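Local coordinates for protein mevalonate kinase, putative (Leishmania major, PDB 2HFS) that probably phosphorylates (R)-mevalonate with ATP to give (R)-5-phosphomevalonate, an early step of isoprenoid biosynthesis, as a member of the GHMP kinase family, at residues 182-188 / 237-242. Residue numbers count along the deposited sequence, not the author numbering.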
ATOM      1  N   ILE A 182       8.102 -12.813   3.229  1.00 23.21           N
ATOM      2  CA  ILE A 182       7.529 -14.096   2.906  1.00 22.36           C
ATOM      3  C   ILE A 182       8.134 -14.554   1.592  1.00 24.47           C
ATOM      4  O   ILE A 182       7.952 -13.915   0.550  1.00 22.93           O
ATOM      5  CB  ILE A 182       5.975 -14.002   2.796  1.00 23.01           C
ATOM      6  CG1 ILE A 182       5.354 -13.650   4.141  1.00 19.46           C
ATOM      7  CG2 ILE A 182       5.391 -15.302   2.240  1.00 20.54           C
ATOM      8  CD1 ILE A 182       3.876 -13.261   4.073  1.00 22.06           C
ATOM      9  N   ALA A 183       8.869 -15.663   1.648  1.00 25.53           N
ATOM     10  CA  ALA A 183       9.418 -16.281   0.438  1.00 27.58           C
ATOM     11  C   ALA A 183       8.314 -16.847  -0.464  1.00 28.28           C
ATOM     12  O   ALA A 183       7.397 -17.523   0.010  1.00 29.85           O
ATOM     13  CB  ALA A 183      10.444 -17.370   0.811  1.00 27.90           C
ATOM     14  N   PHE A 184       8.395 -16.543  -1.761  1.00 28.90           N
ATOM     15  CA  PHE A 184       7.400 -16.984  -2.748  1.00 28.97           C
ATOM     16  C   PHE A 184       8.028 -17.076  -4.139  1.00 29.01           C
ATOM     17  O   PHE A 184       8.787 -16.184  -4.536  1.00 29.10           O
ATOM     18  CB  PHE A 184       6.172 -16.055  -2.758  1.00 29.01           C
ATOM     19  CG  PHE A 184       4.987 -16.633  -3.478  1.00 30.16           C
ATOM     20  CD1 PHE A 184       4.494 -16.034  -4.626  1.00 30.38           C
ATOM     21  CD2 PHE A 184       4.375 -17.801  -3.022  1.00 30.15           C
ATOM     22  CE1 PHE A 184       3.400 -16.585  -5.304  1.00 29.97           C
ATOM     23  CE2 PHE A 184       3.284 -18.359  -3.706  1.00 28.31           C
ATOM     24  CZ  PHE A 184       2.798 -17.744  -4.840  1.00 29.99           C
ATOM     25  N   GLN A 185       7.713 -18.141  -4.877  1.00 27.87           N
ATOM     26  CA  GLN A 185       8.430 -18.456  -6.132  1.00 28.20           C
ATOM     27  C   GLN A 185       7.622 -18.244  -7.418  1.00 28.21           C
ATOM     28  O   GLN A 185       8.039 -18.679  -8.501  1.00 28.15           O
ATOM     29  CB  GLN A 185       8.962 -19.896  -6.101  1.00 28.92           C
ATOM     30  CG  GLN A 185      10.048 -20.161  -5.069  1.00 27.32           C
ATOM     31  CD  GLN A 185      10.252 -21.637  -4.830  1.00 29.64           C
ATOM     32  OE1 GLN A 185       9.409 -22.296  -4.217  1.00 30.43           O
ATOM     33  NE2 GLN A 185      11.364 -22.168  -5.319  1.00 30.56           N
ATOM     34  N   GLN A 186       6.476 -17.581  -7.291  1.00 27.35           N
ATOM     35  CA  GLN A 186       5.559 -17.340  -8.405  1.00 27.94           C
ATOM     36  C   GLN A 186       5.160 -15.862  -8.514  1.00 26.25           C
ATOM     37  O   GLN A 186       4.998 -15.195  -7.504  1.00 27.59           O
ATOM     38  CB  GLN A 186       4.293 -18.175  -8.208  1.00 27.67           C
ATOM     39  CG  GLN A 186       4.287 -19.509  -8.921  1.00 30.12           C
ATOM     40  CD  GLN A 186       2.966 -20.208  -8.753  1.00 30.88           C
ATOM     41  OE1 GLN A 186       2.152 -20.263  -9.682  1.00 32.61           O
ATOM     42  NE2 GLN A 186       2.727 -20.717  -7.558  1.00 30.75           N
ATOM     43  N   ARG A 187       4.994 -15.365  -9.739  1.00 25.43           N
ATOM     44  CA  ARG A 187       4.433 -14.018  -9.959  1.00 23.83           C
ATOM     45  C   ARG A 187       2.943 -13.996  -9.568  1.00 22.27           C
ATOM     46  O   ARG A 187       2.218 -14.953  -9.846  1.00 21.34           O
ATOM     47  CB  ARG A 187       4.578 -13.639 -11.430  1.00 24.14           C
ATOM     48  CG  ARG A 187       4.693 -12.165 -11.737  1.00 24.50           C
ATOM     49  CD  ARG A 187       4.803 -11.866 -13.234  1.00 25.82           C
ATOM     50  NE  ARG A 187       6.074 -12.312 -13.823  1.00 28.98           N
ATOM     51  CZ  ARG A 187       6.360 -12.312 -15.127  1.00 29.04           C
ATOM     52  NH1 ARG A 187       5.469 -11.902 -16.024  1.00 29.20           N
ATOM     53  NH2 ARG A 187       7.550 -12.733 -15.541  1.00 29.37           N
ATOM     54  N   LEU A 188       2.504 -12.914  -8.936  1.00 18.93           N
ATOM     55  CA  LEU A 188       1.096 -12.644  -8.688  1.00 17.30           C
ATOM     56  C   LEU A 188       0.635 -11.599  -9.713  1.00 16.54           C
ATOM     57  O   LEU A 188       1.140 -10.497  -9.739  1.00 15.46           O
ATOM     58  CB  LEU A 188       0.911 -12.060  -7.277  1.00 18.07           C
ATOM     59  CG  LEU A 188       0.677 -12.876  -6.009  1.00 19.82           C
ATOM     60  CD1 LEU A 188       1.242 -14.244  -6.023  1.00 21.56           C
ATOM     61  CD2 LEU A 188       0.970 -12.153  -4.720  1.00 18.16           C
ATOM     62  N   LEU A 237       0.852 -20.244  -0.142  1.00 22.62           N
ATOM     63  CA  LEU A 237       1.986 -19.474  -0.689  1.00 23.30           C
ATOM     64  C   LEU A 237       3.286 -20.284  -0.741  1.00 24.41           C
ATOM     65  O   LEU A 237       3.991 -20.276  -1.756  1.00 25.21           O
ATOM     66  CB  LEU A 237       2.208 -18.179   0.101  1.00 23.14           C
ATOM     67  CG  LEU A 237       1.246 -16.998  -0.045  1.00 22.84           C
ATOM     68  CD1 LEU A 237       1.581 -15.926   0.988  1.00 21.34           C
ATOM     69  CD2 LEU A 237       1.298 -16.409  -1.454  1.00 24.09           C
ATOM     70  N   GLN A 238       3.587 -20.984   0.352  1.00 24.59           N
ATOM     71  CA  GLN A 238       4.787 -21.822   0.449  1.00 26.11           C
ATOM     72  C   GLN A 238       4.729 -22.960  -0.566  1.00 26.28           C
ATOM     73  O   GLN A 238       5.760 -23.378  -1.095  1.00 28.00           O
ATOM     74  CB  GLN A 238       4.943 -22.377   1.869  1.00 25.86           C
ATOM     75  CG  GLN A 238       6.334 -22.905   2.180  1.00 26.70           C
ATOM     76  N   LYS A 239       3.514 -23.441  -0.824  1.00 25.72           N
ATOM     77  CA  LYS A 239       3.252 -24.468  -1.822  1.00 25.37           C
ATOM     78  C   LYS A 239       3.274 -23.893  -3.237  1.00 25.23           C
ATOM     79  O   LYS A 239       3.610 -24.593  -4.203  1.00 25.78           O
ATOM     80  CB  LYS A 239       1.893 -25.116  -1.549  1.00 25.06           C
ATOM     81  CG  LYS A 239       1.662 -26.420  -2.290  1.00 26.72           C
ATOM     82  CD  LYS A 239       0.261 -26.933  -2.048  1.00 25.73           C
ATOM     83  CE  LYS A 239       0.114 -28.379  -2.495  1.00 26.95           C
ATOM     84  NZ  LYS A 239      -1.311 -28.768  -2.535  1.00 24.91           N
ATOM     85  N   GLY A 240       2.906 -22.624  -3.361  1.00 23.42           N
ATOM     86  CA  GLY A 240       2.737 -22.004  -4.671  1.00 22.96           C
ATOM     87  C   GLY A 240       1.408 -22.391  -5.282  1.00 21.91           C
ATOM     88  O   GLY A 240       1.268 -22.508  -6.510  1.00 22.73           O
ATOM     89  N   ASP A 241       0.427 -22.590  -4.415  1.00 21.56           N
ATOM     90  CA  ASP A 241      -0.924 -22.938  -4.818  1.00 20.72           C
ATOM     91  C   ASP A 241      -1.820 -21.695  -4.946  1.00 20.93           C
ATOM     92  O   ASP A 241      -2.454 -21.266  -3.976  1.00 19.70           O
ATOM     93  CB  ASP A 241      -1.503 -23.925  -3.805  1.00 22.28           C
ATOM     94  CG  ASP A 241      -2.783 -24.589  -4.286  1.00 23.00           C
ATOM     95  OD1 ASP A 241      -3.368 -24.145  -5.309  1.00 24.97           O
ATOM     96  OD2 ASP A 241      -3.279 -25.564  -3.679  1.00 22.58           O
ATOM     97  N   LEU A 242      -1.903 -21.154  -6.157  1.00 20.40           N
ATOM     98  CA  LEU A 242      -2.631 -19.902  -6.381  1.00 20.80           C
ATOM     99  C   LEU A 242      -4.155 -20.041  -6.409  1.00 20.66           C
ATOM    100  O   LEU A 242      -4.867 -19.127  -5.984  1.00 19.17           O
ATOM    101  CB  LEU A 242      -2.118 -19.178  -7.627  1.00 21.46           C
ATOM    102  CG  LEU A 242      -0.664 -18.674  -7.569  1.00 21.95           C
ATOM    103  CD1 LEU A 242      -0.351 -17.762  -8.753  1.00 22.88           C
ATOM    104  CD2 LEU A 242      -0.322 -17.975  -6.251  1.00 19.24           C
TER
HETATM  105  O   HOH W   1       6.382 -20.538  -3.889  1.00 33.72           O
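Residues 182-188 lead from the mixed sheet to the four-stranded antiparallel sheet of this GHMP kinase, and they run beside the turn joining helix 216-239 to helix 242-258. CA atoms lie 6.3 Å apart at Phe184 and Leu237, and 6.6 Å apart at Gln186 and Gly240. Gly240, with positive phi, is the C-prime residue of a Schellman motif that ends the first helix; Asp241 then serves as N-cap of the next. A CB on Gly240 would clash with Gln186 NE2. Phe184 fills the gap between the segments: Leu237 CD2 sits over one ring face in a CH-pi contact, 3.8 Å from the centroid, while Leu242 CD2 meets the ring edge, 3.4 Å from Phe184 CZ. Leu237 and Ile182 also touch Leu167 of strand 166-172. Polar links lie alongside: Gln186 NE2 donates to Gly240 O at 2.5 Å, and a water bridges Gln185 N and Leu237 O, whose position is less certain. Apolar side chains and the Gln186 amide thus together seat the inter-sheet connection against the helix-helix turn.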